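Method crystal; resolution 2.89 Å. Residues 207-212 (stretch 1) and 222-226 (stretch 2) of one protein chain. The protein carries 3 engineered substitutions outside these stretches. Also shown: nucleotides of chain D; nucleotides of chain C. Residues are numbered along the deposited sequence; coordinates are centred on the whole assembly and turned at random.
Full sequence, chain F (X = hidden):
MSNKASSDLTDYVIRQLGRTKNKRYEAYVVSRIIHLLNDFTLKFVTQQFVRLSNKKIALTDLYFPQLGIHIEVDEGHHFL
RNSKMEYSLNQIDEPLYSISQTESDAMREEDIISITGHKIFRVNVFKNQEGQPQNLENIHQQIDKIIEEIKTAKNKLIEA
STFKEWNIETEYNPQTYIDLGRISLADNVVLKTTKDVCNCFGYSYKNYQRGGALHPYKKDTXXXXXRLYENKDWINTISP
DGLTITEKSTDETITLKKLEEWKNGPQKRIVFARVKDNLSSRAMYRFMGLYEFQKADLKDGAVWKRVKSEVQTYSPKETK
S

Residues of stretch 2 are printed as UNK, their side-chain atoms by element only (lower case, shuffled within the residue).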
ATOM      1  N   ASN F 207     -20.605   0.947 -21.218  1.00147.46           N
ATOM      2  CA  ASN F 207     -20.264   1.254 -19.827  1.00123.66           C
ATOM      3  C   ASN F 207     -21.523   1.649 -19.061  1.00116.77           C
ATOM      4  O   ASN F 207     -22.407   2.288 -19.623  1.00149.30           O
ATOM      5  CB  ASN F 207     -19.245   2.403 -19.725  1.00128.94           C
ATOM      6  CG  ASN F 207     -17.917   2.100 -20.409  1.00130.76           C
ATOM      7  OD1 ASN F 207     -17.873   1.649 -21.549  1.00135.23           O
ATOM      8  ND2 ASN F 207     -16.822   2.377 -19.709  1.00120.45           N
ATOM      9  N   TYR F 208     -21.624   1.274 -17.791  1.00108.00           N
ATOM     10  CA  TYR F 208     -22.686   1.825 -16.953  1.00108.65           C
ATOM     11  C   TYR F 208     -22.160   2.260 -15.592  1.00121.74           C
ATOM     12  O   TYR F 208     -21.717   1.430 -14.794  1.00119.08           O
ATOM     13  CB  TYR F 208     -23.815   0.814 -16.772  1.00107.90           C
ATOM     14  CG  TYR F 208     -25.131   1.470 -16.437  1.00115.79           C
ATOM     15  CD1 TYR F 208     -25.714   2.371 -17.320  1.00135.72           C
ATOM     16  CD2 TYR F 208     -25.791   1.198 -15.246  1.00108.40           C
ATOM     17  CE1 TYR F 208     -26.919   2.983 -17.032  1.00139.14           C
ATOM     18  CE2 TYR F 208     -26.999   1.806 -14.946  1.00125.94           C
ATOM     19  CZ  TYR F 208     -27.559   2.699 -15.846  1.00137.27           C
ATOM     20  OH  TYR F 208     -28.759   3.314 -15.568  1.00135.06           O
ATOM     21  N   GLN F 209     -22.198   3.562 -15.330  1.00136.45           N
ATOM     22  CA  GLN F 209     -21.732   4.080 -14.048  1.00133.82           C
ATOM     23  C   GLN F 209     -22.841   4.386 -13.042  1.00135.27           C
ATOM     24  O   GLN F 209     -22.558   4.700 -11.885  1.00133.98           O
ATOM     25  CB  GLN F 209     -20.911   5.341 -14.284  1.00132.29           C
ATOM     26  CG  GLN F 209     -19.865   5.184 -15.361  1.00138.53           C
ATOM     27  CD  GLN F 209     -19.474   6.509 -15.960  1.00159.33           C
ATOM     28  OE1 GLN F 209     -18.568   6.588 -16.789  1.00175.29           O
ATOM     29  NE2 GLN F 209     -20.159   7.569 -15.541  1.00160.27           N
ATOM     30  N   ARG F 210     -24.096   4.300 -13.472  1.00131.18           N
ATOM     31  CA  ARG F 210     -25.205   4.608 -12.574  1.00125.84           C
ATOM     32  C   ARG F 210     -25.577   3.411 -11.698  1.00115.29           C
ATOM     33  O   ARG F 210     -25.357   2.262 -12.080  1.00121.07           O
ATOM     34  CB  ARG F 210     -26.422   5.093 -13.363  1.00135.01           C
ATOM     35  CG  ARG F 210     -27.373   5.927 -12.521  1.00136.72           C
ATOM     36  CD  ARG F 210     -28.435   6.630 -13.351  1.00141.53           C
ATOM     37  NE  ARG F 210     -29.350   7.367 -12.485  1.00140.04           N
ATOM     38  CZ  ARG F 210     -30.395   8.066 -12.909  1.00139.95           C
ATOM     39  NH1 ARG F 210     -30.670   8.135 -14.204  1.00154.51           N
ATOM     40  NH2 ARG F 210     -31.165   8.699 -12.035  1.00142.81           N
ATOM     41  N   GLY F 211     -26.141   3.692 -10.527  1.00107.00           N
ATOM     42  CA  GLY F 211     -26.517   2.658  -9.578  1.00104.20           C
ATOM     43  C   GLY F 211     -27.636   1.741 -10.038  1.00113.04           C
ATOM     44  O   GLY F 211     -27.482   0.520 -10.045  1.00120.08           O
ATOM     45  N   GLY F 212     -28.774   2.321 -10.401  1.00127.57           N
ATOM     46  CA  GLY F 212     -29.889   1.537 -10.900  1.00124.78           C
ATOM     47  C   GLY F 212     -29.939   1.495 -12.415  1.00129.43           C
ATOM     48  O   GLY F 212     -29.395   2.371 -13.085  1.00136.62           O
ATOM     49  N   UNK F 222     -36.622  -3.502 -11.443  1.00131.79           N
ATOM     50  CA  UNK F 222     -35.438  -2.661 -11.582  1.00136.80           C
ATOM     51  C   UNK F 222     -34.151  -3.450 -11.327  1.00127.38           C
ATOM     52  O   UNK F 222     -34.051  -4.188 -10.347  1.00109.58           O
ATOM     53  c   UNK F 222     -34.346  -0.479 -10.676  1.00125.51           C
ATOM     54  c   UNK F 222     -34.456   0.419 -11.902  1.00134.86           C
ATOM     55  c   UNK F 222     -35.513  -1.469 -10.622  1.00131.26           C
ATOM     56  c   UNK F 222     -34.256   0.348  -9.401  1.00121.60           C
ATOM     57  N   UNK F 223     -33.171  -3.293 -12.213  1.00127.88           N
ATOM     58  CA  UNK F 223     -31.861  -3.897 -12.003  1.00109.57           C
ATOM     59  C   UNK F 223     -31.090  -3.038 -11.015  1.00110.24           C
ATOM     60  O   UNK F 223     -30.832  -1.866 -11.277  1.00122.12           O
ATOM     61  c   UNK F 223     -31.939  -4.446 -14.470  1.00105.29           C
ATOM     62  c   UNK F 223     -32.282  -5.906 -14.452  1.00103.09           C
ATOM     63  c   UNK F 223     -31.051  -4.007 -13.305  1.00106.80           C
ATOM     64  c   UNK F 223     -29.877  -4.952 -13.116  1.00104.62           C
ATOM     65  N   UNK F 224     -30.706  -3.614  -9.885  1.00111.39           N
ATOM     66  CA  UNK F 224     -30.099  -2.803  -8.839  1.00109.73           C
ATOM     67  C   UNK F 224     -28.685  -3.264  -8.487  1.00 98.27           C
ATOM     68  O   UNK F 224     -28.431  -4.461  -8.359  1.00 91.79           O
ATOM     69  c   UNK F 224     -30.992  -1.715  -5.240  1.00 97.14           C
ATOM     70  c   UNK F 224     -31.265  -1.059  -2.558  1.00109.40           C
ATOM     71  c   UNK F 224     -30.694  -1.725  -6.637  1.00101.23           C
ATOM     72  c   UNK F 224     -31.603  -2.626  -4.375  1.00 95.55           C
ATOM     73  c   UNK F 224     -31.731  -2.289  -3.044  1.00 97.18           C
ATOM     74  c   UNK F 224     -30.529  -0.486  -4.724  1.00104.20           C
ATOM     75  c   UNK F 224     -30.989  -2.819  -7.597  1.00105.69           C
ATOM     76  c   UNK F 224     -30.075  -0.538  -6.908  1.00102.47           C
ATOM     77  n   UNK F 224     -29.975   0.215  -5.762  1.00104.66           N
ATOM     78  c   UNK F 224     -30.662  -0.146  -3.381  1.00108.89           C
ATOM     79  N   UNK F 225     -27.774  -2.306  -8.318  1.00100.43           N
ATOM     80  CA  UNK F 225     -26.388  -2.614  -7.967  1.00 92.39           C
ATOM     81  C   UNK F 225     -25.970  -1.923  -6.679  1.00 92.03           C
ATOM     82  O   UNK F 225     -25.043  -1.118  -6.683  1.00 92.38           O
ATOM     83  c   UNK F 225     -26.262  -2.206 -12.764  1.00115.70           C
ATOM     84  c   UNK F 225     -26.552  -4.418 -11.912  1.00114.41           C
ATOM     85  c   UNK F 225     -25.886  -1.776 -11.507  1.00111.78           C
ATOM     86  c   UNK F 225     -25.435  -2.184  -9.083  1.00 93.16           C
ATOM     87  c   UNK F 225     -26.595  -3.528 -12.968  1.00115.32           C
ATOM     88  c   UNK F 225     -25.837  -2.658 -10.441  1.00 96.40           C
ATOM     89  c   UNK F 225     -26.175  -3.982 -10.655  1.00100.59           C
ATOM     90  N   UNK F 226     -26.643  -2.244  -5.568  1.00 91.43           N
ATOM     91  CA  UNK F 226     -26.352  -1.556  -4.314  1.00 91.80           C
ATOM     92  C   UNK F 226     -25.111  -2.077  -3.602  1.00 89.21           C
ATOM     93  O   UNK F 226     -24.676  -3.209  -3.827  1.00 86.81           O
ATOM     94  c   UNK F 226     -28.015  -3.193  -3.929  1.00 90.22           C
ATOM     95  c   UNK F 226     -27.640  -3.312  -5.380  1.00 90.37           C
ATOM     96  c   UNK F 226     -27.596  -1.839  -3.481  1.00 92.32           C
TER
ATOM     97  P    DA D  11     -15.813   6.570 -24.528  1.00137.96           P
ATOM     98  OP1  DA D  11     -15.021   5.596 -25.311  1.00143.60           O
ATOM     99  OP2  DA D  11     -15.977   7.956 -25.020  1.00132.76           O
ATOM    100  O5'  DA D  11     -17.265   5.961 -24.267  1.00135.11           O
ATOM    101  C5'  DA D  11     -17.394   4.665 -23.705  1.00144.74           C
ATOM    102  C4'  DA D  11     -18.662   4.545 -22.874  1.00138.64           C
ATOM    103  O4'  DA D  11     -18.565   5.398 -21.703  1.00138.83           O
ATOM    104  C3'  DA D  11     -19.951   4.945 -23.579  1.00119.25           C
ATOM    105  O3'  DA D  11     -21.016   4.136 -23.107  1.00118.38           O
ATOM    106  C2'  DA D  11     -20.126   6.402 -23.161  1.00119.46           C
ATOM    107  C1'  DA D  11     -19.572   6.394 -21.739  1.00134.80           C
ATOM    108  N9   DA D  11     -18.960   7.659 -21.340  1.00132.15           N
ATOM    109  C8   DA D  11     -17.997   8.350 -22.017  1.00127.17           C
ATOM    110  N7   DA D  11     -17.617   9.453 -21.420  1.00126.43           N
ATOM    111  C5   DA D  11     -18.377   9.485 -20.265  1.00131.01           C
ATOM    112  C6   DA D  11     -18.441  10.406 -19.201  1.00136.27           C
ATOM    113  N6   DA D  11     -17.691  11.510 -19.144  1.00137.88           N
ATOM    114  N1   DA D  11     -19.307  10.147 -18.198  1.00139.50           N
ATOM    115  C2   DA D  11     -20.055   9.038 -18.267  1.00139.45           C
ATOM    116  N3   DA D  11     -20.081   8.097 -19.215  1.00139.20           N
ATOM    117  C4   DA D  11     -19.211   8.385 -20.195  1.00135.97           C
ATOM    118  P    DG C   6     -19.794   4.902  -8.406  1.00125.14           P
ATOM    119  OP1  DG C   6     -20.966   4.528  -7.586  1.00133.29           O
ATOM    120  OP2  DG C   6     -18.586   5.457  -7.754  1.00126.84           O
ATOM    121  O5'  DG C   6     -19.370   3.631  -9.273  1.00119.81           O
ATOM    122  C5'  DG C   6     -20.298   3.070 -10.192  1.00116.17           C
ATOM    123  C4'  DG C   6     -19.593   2.502 -11.411  1.00113.42           C
ATOM    124  O4'  DG C   6     -18.912   3.562 -12.130  1.00122.84           O
ATOM    125  C3'  DG C   6     -18.543   1.444 -11.117  1.00112.05           C
ATOM    126  O3'  DG C   6     -18.588   0.448 -12.111  1.00108.06           O
ATOM    127  C2'  DG C   6     -17.230   2.226 -11.157  1.00117.04           C
ATOM    128  C1'  DG C   6     -17.521   3.312 -12.187  1.00123.28           C
ATOM    129  N9   DG C   6     -16.836   4.573 -11.910  1.00130.30           N
ATOM    130  C8   DG C   6     -16.927   5.315 -10.758  1.00123.63           C
ATOM    131  N7   DG C   6     -16.223   6.409 -10.785  1.00121.62           N
ATOM    132  C5   DG C   6     -15.628   6.402 -12.039  1.00126.60           C
ATOM    133  C6   DG C   6     -14.755   7.341 -12.632  1.00124.03           C
ATOM    134  O6   DG C   6     -14.322   8.393 -12.145  1.00124.91           O
ATOM    135  N1   DG C   6     -14.378   6.961 -13.920  1.00121.07           N
ATOM    136  C2   DG C   6     -14.800   5.814 -14.553  1.00122.43           C
ATOM    137  N2   DG C   6     -14.329   5.617 -15.796  1.00123.49           N
ATOM    138  N3   DG C   6     -15.623   4.921 -14.007  1.00127.68           N
ATOM    139  C4   DG C   6     -15.996   5.281 -12.751  1.00133.05           C
ATOM    140  P    DG D  10     -10.128   9.134 -22.909  1.00177.29           P
ATOM    141  OP1  DG D  10      -9.332   8.586 -24.027  1.00178.78           O
ATOM    142  OP2  DG D  10     -10.413  10.585 -22.851  1.00155.65           O
ATOM    143  O5'  DG D  10     -11.531   8.384 -22.879  1.00142.22           O
ATOM    144  C5'  DG D  10     -11.667   7.175 -22.147  1.00135.62           C
ATOM    145  C4'  DG D  10     -13.121   6.932 -21.817  1.00131.85           C
ATOM    146  O4'  DG D  10     -13.434   7.530 -20.530  1.00138.16           O
ATOM    147  C3'  DG D  10     -14.095   7.545 -22.818  1.00117.36           C
ATOM    148  O3'  DG D  10     -15.162   6.655 -23.062  1.00115.32           O
ATOM    149  C2'  DG D  10     -14.566   8.818 -22.116  1.00119.94           C
ATOM    150  C1'  DG D  10     -14.556   8.376 -20.663  1.00132.96           C
ATOM    151  N9   DG D  10     -14.424   9.478 -19.709  1.00132.56           N
ATOM    152  C8   DG D  10     -13.736  10.655 -19.887  1.00123.15           C
ATOM    153  N7   DG D  10     -13.787  11.450 -18.854  1.00113.94           N
ATOM    154  C5   DG D  10     -14.563  10.759 -17.932  1.00117.12           C
ATOM    155  C6   DG D  10     -14.967  11.122 -16.623  1.00112.09           C
ATOM    156  O6   DG D  10     -14.713  12.159 -15.997  1.00112.70           O
ATOM    157  N1   DG D  10     -15.747  10.133 -16.035  1.00110.96           N
ATOM    158  C2   DG D  10     -16.093   8.945 -16.631  1.00120.07           C
ATOM    159  N2   DG D  10     -16.850   8.112 -15.900  1.00130.68           N
ATOM    160  N3   DG D  10     -15.722   8.592 -17.855  1.00117.36           N
ATOM    161  C4   DG D  10     -14.962   9.544 -18.444  1.00122.82           C

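Position 222 carries four side-chain carbons and no other element. The first is bonded to CA, and the second forks into two terminal methyls, so the branch lies one atom beyond CB. This is the pattern of leucine, and the residue is Leu222. Its CA-to-CB bond points sideways, but the end of the side chain comes nearer to stretch 1, though it makes no contact with it. A flexible aliphatic chain suits this partly exposed strand position, where it borders the neighbouring segment without packing tightly on it.

Position 223 again has four carbons, but now the fork is at CB itself: one arm is a single methyl, the other two carbons long. That is isoleucine, Ile223. Beta-branched residues are well tolerated in extended strands, and this buried one fits that preference. Its CA-to-CB bond points sideways and the end of the side chain leads away from stretch 1, leaving the backbone to make the contact: O of Ile223 lies 3.6 Å from CA of Gly212, a CA-H...O contact that the close approach of two backbones permits.

At position 224 one carbon leads into fused five- and six-membered rings holding eight carbons and one nitrogen. Only an indole has this composition, so the residue is Trp224. It is buried, and its CA lies 4.8 Å from CA of Gly212, its partner in an antiparallel, non-hydrogen-bonded bridge. O of Gly211 approaches the edge of the indole, 4.2 Å from CD1 of Trp224. The large, mostly apolar indole suits a buried strand position, while the paired glycine adds no side chain of its own.

Position 225 shows one carbon followed by a six-carbon ring with no atom attached beyond it. Without a hydroxyl oxygen the ring is that of phenylalanine, Phe225. The CA-to-CB bond points toward stretch 1, and the residue as a whole has more area covered by the other stretch than any other residue of the two stretches. CE2 of Phe225 lies 4.2 Å from CD2 of Tyr208, an apolar contact, and CD2 of Phe225 comes within 3.2 Å of O of Gly211. A flat, wholly apolar ring suits a buried site beside another aromatic.

Position 226 has three carbons that close a ring onto the backbone nitrogen, the signature of Pro226. It makes no contact with stretch 1. Its nitrogen has no hydrogen to donate, which suits a loop residue beyond the end of the strand.

The contact is small, burying 213 Å² in all, and combines a short backbone pairing with aromatic packing. The bridge sets Gly212 beside Trp224, and a weak hydrogen bond from N of Phe225 to O of Gly211, 3.3 Å long, adds a further tie. Within stretch 1, OH of Tyr208 donates to O of Gly212 at 2.7 Å, linking the tyrosine whose ring meets Phe225 to the glycine that pairs with the strand.

Stretch 2, residues 222-226: LIWFP
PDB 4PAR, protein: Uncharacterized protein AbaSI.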